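Local atomic coordinates of hypothetical protein (Bacteroides caccae, PDB entry 4M8R), a protein that is of unknown function but pairs an N-terminal Ig-like domain with a WD40-like beta-propeller domain. Residues 302-314 with 368-382. Residues are numbered along the deposited sequence; the frame is centred on the assembly and turned at random.
Sequences DAIIPFYFGMALP and KVVSITNRLDRIGTI. With EDO (1,2-ethanediol), chain H.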
loop_
_atom_site.group_PDB
_atom_site.type_symbol
_atom_site.label_atom_id
_atom_site.label_comp_id
_atom_site.label_asym_id
_atom_site.label_seq_id
_atom_site.Cartn_x
_atom_site.Cartn_y
_atom_site.Cartn_z
ATOM N N ASP A 302 -37.649 -23.510 6.523
ATOM C CA ASP A 302 -37.109 -24.742 7.104
ATOM C C ASP A 302 -35.597 -24.703 7.299
ATOM O O ASP A 302 -35.051 -25.529 8.027
ATOM C CB ASP A 302 -37.507 -25.944 6.247
ATOM C CG ASP A 302 -39.006 -26.157 6.220
ATOM O OD1 ASP A 302 -39.624 -26.121 7.302
ATOM O OD2 ASP A 302 -39.565 -26.360 5.122
ATOM N N ALA A 303 -34.928 -23.762 6.637
ATOM C CA ALA A 303 -33.524 -23.450 6.929
ATOM C C ALA A 303 -33.163 -22.093 6.338
ATOM O O ALA A 303 -33.633 -21.730 5.254
ATOM C CB ALA A 303 -32.594 -24.526 6.386
ATOM N N ILE A 304 -32.352 -21.334 7.072
ATOM C CA ILE A 304 -31.888 -20.031 6.617
ATOM C C ILE A 304 -30.421 -19.869 6.987
ATOM O O ILE A 304 -30.053 -20.004 8.156
ATOM C CB ILE A 304 -32.694 -18.874 7.234
ATOM C CG1 ILE A 304 -34.178 -19.000 6.869
ATOM C CG2 ILE A 304 -32.158 -17.529 6.750
ATOM C CD1 ILE A 304 -35.055 -17.934 7.487
ATOM N N ILE A 305 -29.594 -19.588 5.986
ATOM C CA ILE A 305 -28.176 -19.347 6.198
ATOM C C ILE A 305 -27.795 -18.031 5.522
ATOM O O ILE A 305 -28.007 -17.874 4.321
ATOM C CB ILE A 305 -27.321 -20.481 5.602
ATOM C CG1 ILE A 305 -27.801 -21.844 6.116
ATOM C CG2 ILE A 305 -25.847 -20.271 5.940
ATOM C CD1 ILE A 305 -27.143 -23.024 5.427
ATOM N N PRO A 306 -27.228 -17.080 6.286
ATOM C CA PRO A 306 -26.743 -15.862 5.651
ATOM C C PRO A 306 -25.480 -16.120 4.831
ATOM O O PRO A 306 -24.711 -17.025 5.152
ATOM C CB PRO A 306 -26.416 -14.939 6.837
ATOM C CG PRO A 306 -26.953 -15.610 8.054
ATOM C CD PRO A 306 -26.997 -17.068 7.738
ATOM N N PHE A 307 -25.269 -15.325 3.788
ATOM C CA PHE A 307 -24.049 -15.427 2.995
ATOM C C PHE A 307 -23.605 -14.071 2.478
ATOM O O PHE A 307 -24.343 -13.093 2.551
ATOM C CB PHE A 307 -24.259 -16.376 1.813
ATOM C CG PHE A 307 -25.279 -15.891 0.821
ATOM C CD1 PHE A 307 -24.925 -14.990 -0.173
ATOM C CD2 PHE A 307 -26.590 -16.331 0.882
ATOM C CE1 PHE A 307 -25.863 -14.537 -1.085
ATOM C CE2 PHE A 307 -27.530 -15.884 -0.031
ATOM C CZ PHE A 307 -27.170 -14.985 -1.012
ATOM N N TYR A 308 -22.381 -14.030 1.961
ATOM C CA TYR A 308 -21.901 -12.868 1.232
ATOM C C TYR A 308 -21.047 -13.284 0.050
ATOM O O TYR A 308 -20.435 -14.345 0.068
ATOM C CB TYR A 308 -21.103 -11.939 2.149
ATOM C CG TYR A 308 -19.718 -12.421 2.512
ATOM C CD1 TYR A 308 -19.515 -13.293 3.581
ATOM C CD2 TYR A 308 -18.604 -11.979 1.805
ATOM C CE1 TYR A 308 -18.244 -13.722 3.928
ATOM C CE2 TYR A 308 -17.330 -12.400 2.140
ATOM C CZ TYR A 308 -17.155 -13.275 3.198
ATOM O OH TYR A 308 -15.889 -13.696 3.519
ATOM N N PHE A 309 -21.032 -12.441 -0.978
ATOM C CA PHE A 309 -20.057 -12.531 -2.063
ATOM C C PHE A 309 -19.045 -11.406 -1.879
ATOM O O PHE A 309 -19.436 -10.252 -1.775
ATOM C CB PHE A 309 -20.727 -12.316 -3.419
ATOM C CG PHE A 309 -21.594 -13.451 -3.874
ATOM C CD1 PHE A 309 -22.921 -13.523 -3.487
ATOM C CD2 PHE A 309 -21.093 -14.422 -4.732
ATOM C CE1 PHE A 309 -23.729 -14.559 -3.927
ATOM C CE2 PHE A 309 -21.894 -15.461 -5.173
ATOM C CZ PHE A 309 -23.217 -15.530 -4.771
ATOM N N GLY A 310 -17.760 -11.738 -1.837
ATOM C CA GLY A 310 -16.705 -10.728 -1.866
ATOM C C GLY A 310 -16.414 -10.361 -3.310
ATOM O O GLY A 310 -15.942 -11.200 -4.074
HETATM N N MSE A 311 -16.708 -9.117 -3.688
HETATM C CA MSE A 311 -16.607 -8.681 -5.091
HETATM C C MSE A 311 -15.248 -8.124 -5.447
HETATM O O MSE A 311 -15.009 -7.762 -6.597
HETATM C CB MSE A 311 -17.682 -7.636 -5.369
HETATM C CG MSE A 311 -19.078 -8.142 -5.015
HETATM SE SE MSE A 311 -19.534 -9.771 -6.015
HETATM C CE MSE A 311 -19.514 -9.049 -7.848
ATOM N N ALA A 312 -14.357 -8.039 -4.460
ATOM C CA ALA A 312 -12.943 -7.746 -4.692
ATOM C C ALA A 312 -12.122 -8.431 -3.611
ATOM O O ALA A 312 -12.672 -8.883 -2.605
ATOM C CB ALA A 312 -12.692 -6.251 -4.664
ATOM N N LEU A 313 -10.812 -8.506 -3.813
ATOM C CA LEU A 313 -9.917 -9.081 -2.804
ATOM C C LEU A 313 -9.799 -8.116 -1.620
ATOM O O LEU A 313 -9.664 -6.907 -1.826
ATOM C CB LEU A 313 -8.534 -9.352 -3.399
ATOM C CG LEU A 313 -8.483 -10.307 -4.597
ATOM C CD1 LEU A 313 -7.133 -10.218 -5.297
ATOM C CD2 LEU A 313 -8.773 -11.737 -4.172
ATOM N N PRO A 314 -9.870 -8.635 -0.378
ATOM C CA PRO A 314 -9.686 -7.764 0.790
ATOM C C PRO A 314 -8.215 -7.393 1.010
ATOM O O PRO A 314 -7.321 -8.080 0.507
ATOM C CB PRO A 314 -10.215 -8.613 1.951
ATOM C CG PRO A 314 -10.038 -10.023 1.506
ATOM C CD PRO A 314 -10.159 -10.030 0.008
ATOM N N LYS A 368 -31.079 -29.426 -0.592
ATOM C CA LYS A 368 -30.995 -28.680 0.661
ATOM C C LYS A 368 -29.562 -28.237 0.948
ATOM O O LYS A 368 -28.664 -29.069 1.091
ATOM C CB LYS A 368 -31.511 -29.536 1.821
ATOM C CG LYS A 368 -31.618 -28.779 3.138
ATOM C CD LYS A 368 -32.163 -29.648 4.258
ATOM C CE LYS A 368 -32.165 -28.891 5.577
ATOM N NZ LYS A 368 -32.452 -29.776 6.735
ATOM N N VAL A 369 -29.357 -26.924 1.034
ATOM C CA VAL A 369 -28.052 -26.362 1.373
ATOM C C VAL A 369 -27.818 -26.519 2.867
ATOM O O VAL A 369 -28.660 -26.114 3.659
ATOM C CB VAL A 369 -27.970 -24.861 1.028
ATOM C CG1 VAL A 369 -26.645 -24.270 1.501
ATOM C CG2 VAL A 369 -28.144 -24.636 -0.467
ATOM N N VAL A 370 -26.683 -27.104 3.242
ATOM C CA VAL A 370 -26.335 -27.304 4.661
ATOM C C VAL A 370 -25.079 -26.556 5.115
ATOM O O VAL A 370 -24.817 -26.463 6.315
ATOM C CB VAL A 370 -26.165 -28.799 5.009
ATOM C CG1 VAL A 370 -27.519 -29.494 5.000
ATOM C CG2 VAL A 370 -25.182 -29.477 4.060
ATOM N N SER A 371 -24.306 -26.039 4.166
ATOM C CA SER A 371 -23.160 -25.212 4.486
ATOM C C SER A 371 -22.859 -24.268 3.331
ATOM O O SER A 371 -23.050 -24.622 2.165
ATOM C CB SER A 371 -21.940 -26.085 4.774
ATOM O OG SER A 371 -20.928 -25.349 5.439
ATOM N N ILE A 372 -22.413 -23.059 3.672
ATOM C CA ILE A 372 -21.930 -22.083 2.696
ATOM C C ILE A 372 -20.618 -21.507 3.212
ATOM O O ILE A 372 -20.484 -21.227 4.401
ATOM C CB ILE A 372 -22.935 -20.927 2.484
ATOM C CG1 ILE A 372 -24.321 -21.468 2.130
ATOM C CG2 ILE A 372 -22.445 -19.986 1.388
ATOM C CD1 ILE A 372 -25.352 -20.392 1.868
ATOM N N THR A 373 -19.660 -21.315 2.313
ATOM C CA THR A 373 -18.369 -20.752 2.690
ATOM C C THR A 373 -17.677 -20.134 1.468
ATOM O O THR A 373 -18.103 -20.369 0.336
ATOM C CB THR A 373 -17.493 -21.819 3.379
ATOM O OG1 THR A 373 -16.264 -21.233 3.824
ATOM C CG2 THR A 373 -17.223 -23.001 2.442
ATOM N N ASN A 374 -16.631 -19.337 1.702
ATOM C CA ASN A 374 -16.029 -18.512 0.653
ATOM C C ASN A 374 -14.543 -18.759 0.492
ATOM O O ASN A 374 -13.805 -18.778 1.472
ATOM C CB ASN A 374 -16.217 -17.029 0.966
ATOM C CG ASN A 374 -17.671 -16.632 1.090
ATOM O OD1 ASN A 374 -18.343 -17.005 2.045
ATOM N ND2 ASN A 374 -18.157 -15.856 0.133
ATOM N N ARG A 375 -14.109 -18.929 -0.752
ATOM C CA ARG A 375 -12.696 -19.045 -1.068
ATOM C C ARG A 375 -12.211 -17.665 -1.493
ATOM O O ARG A 375 -12.562 -17.184 -2.572
ATOM C CB ARG A 375 -12.470 -20.063 -2.190
ATOM C CG ARG A 375 -11.075 -20.666 -2.152
ATOM C CD ARG A 375 -10.539 -21.069 -3.514
ATOM N NE ARG A 375 -11.312 -22.127 -4.151
ATOM C CZ ARG A 375 -10.832 -22.970 -5.063
ATOM N NH1 ARG A 375 -9.561 -22.913 -5.446
ATOM N NH2 ARG A 375 -11.632 -23.892 -5.584
ATOM N N LEU A 376 -11.406 -17.031 -0.645
ATOM C CA LEU A 376 -11.096 -15.610 -0.816
ATOM C C LEU A 376 -9.988 -15.277 -1.813
ATOM O O LEU A 376 -9.729 -14.103 -2.038
ATOM C CB LEU A 376 -10.804 -14.966 0.542
ATOM C CG LEU A 376 -11.939 -15.090 1.567
ATOM C CD1 LEU A 376 -11.573 -14.369 2.855
ATOM C CD2 LEU A 376 -13.246 -14.553 0.999
ATOM N N ASP A 377 -9.348 -16.284 -2.413
ATOM C CA ASP A 377 -8.474 -16.045 -3.589
ATOM C C ASP A 377 -9.277 -16.036 -4.898
ATOM O O ASP A 377 -8.728 -15.799 -5.968
ATOM C CB ASP A 377 -7.289 -17.034 -3.670
ATOM C CG ASP A 377 -7.717 -18.499 -3.703
ATOM O OD1 ASP A 377 -8.919 -18.779 -3.559
ATOM O OD2 ASP A 377 -6.839 -19.375 -3.856
ATOM N N ARG A 378 -10.573 -16.315 -4.798
ATOM C CA ARG A 378 -11.520 -16.068 -5.878
ATOM C C ARG A 378 -12.271 -14.792 -5.550
ATOM O O ARG A 378 -12.257 -14.338 -4.405
ATOM C CB ARG A 378 -12.518 -17.222 -5.996
ATOM C CG ARG A 378 -11.886 -18.559 -6.337
ATOM C CD ARG A 378 -11.310 -18.536 -7.741
ATOM N NE ARG A 378 -10.878 -19.855 -8.191
ATOM C CZ ARG A 378 -9.689 -20.398 -7.940
ATOM N NH1 ARG A 378 -8.766 -19.754 -7.222
ATOM N NH2 ARG A 378 -9.416 -21.606 -8.414
ATOM N N ILE A 379 -12.931 -14.226 -6.554
ATOM C CA ILE A 379 -13.832 -13.102 -6.345
ATOM C C ILE A 379 -15.213 -13.460 -6.879
ATOM O O ILE A 379 -15.335 -14.151 -7.888
ATOM C CB ILE A 379 -13.322 -11.803 -7.010
ATOM C CG1 ILE A 379 -12.979 -12.027 -8.490
ATOM C CG2 ILE A 379 -12.102 -11.275 -6.262
ATOM C CD1 ILE A 379 -12.766 -10.743 -9.266
ATOM N N GLY A 380 -16.245 -13.009 -6.177
ATOM C CA GLY A 380 -17.623 -13.187 -6.617
ATOM C C GLY A 380 -18.104 -14.624 -6.683
ATOM O O GLY A 380 -18.879 -14.976 -7.571
ATOM N N THR A 381 -17.658 -15.459 -5.749
ATOM C CA THR A 381 -18.148 -16.832 -5.668
ATOM C C THR A 381 -18.491 -17.219 -4.240
ATOM O O THR A 381 -17.964 -16.651 -3.282
ATOM C CB THR A 381 -17.136 -17.865 -6.213
ATOM O OG1 THR A 381 -16.030 -17.987 -5.312
ATOM C CG2 THR A 381 -16.625 -17.466 -7.590
ATOM N N ILE A 382 -19.389 -18.187 -4.119
ATOM C CA ILE A 382 -19.622 -18.889 -2.868
ATOM C C ILE A 382 -19.477 -20.376 -3.127
ATOM O O ILE A 382 -19.643 -20.840 -4.257
ATOM C CB ILE A 382 -21.014 -18.605 -2.276
ATOM C CG1 ILE A 382 -22.128 -18.942 -3.272
ATOM C CG2 ILE A 382 -21.112 -17.148 -1.849
ATOM C CD1 ILE A 382 -23.518 -18.870 -2.671
HETATM C C1 EDO H . -21.549 -17.482 4.871
HETATM O O1 EDO H . -20.971 -18.264 5.920
HETATM C C2 EDO H . -20.453 -17.132 3.875
HETATM O O2 EDO H . -20.982 -16.441 2.735
HETATM O O HOH W 1 -16.514 -14.256 -2.239
#
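Tyr308 sets CG between its backbone N and carbonyl carbon (chi1 74°), while Asn374 sets CG anti to its carbonyl carbon (chi1 -59°), and the amide lands stacked over one face of the tyrosine ring, the planes 12° apart. They join strands 303-310 and 368-373, each the first, edge strand of its four-stranded antiparallel sheet, consistent with adjacent blades of the WD40-like propeller; the strands run in the same general direction, their axes 7.7 Å apart at closest approach. Through ND2 the same amide donates an N-H to Tyr308 O at 2.7 Å, and a water accepting from Gly310 N and Asn374 ND2 donates to Thr381 O. With an alanine at Asn374, Tyr308 O would probably lose this donor and the ring the amide stacked on one face. Toward the strand starts the joint is apolar: Ile305 reaches CD1 to Val369 CG1 at 4.1 Å and CG2 to Ile372 CD1. A 1,2-ethanediol, probably picked up during crystallisation, accepts from Tyr308 N at its O2. Further along, Gly380 N bonds Gly310 O at 2.8 Å. Phe309, edge-to-face with Trp400, has Gly380 C at its edge, while Ile382 CG2 sits over its face, 3.9 Å from the ring centroid, as a CH-pi contact.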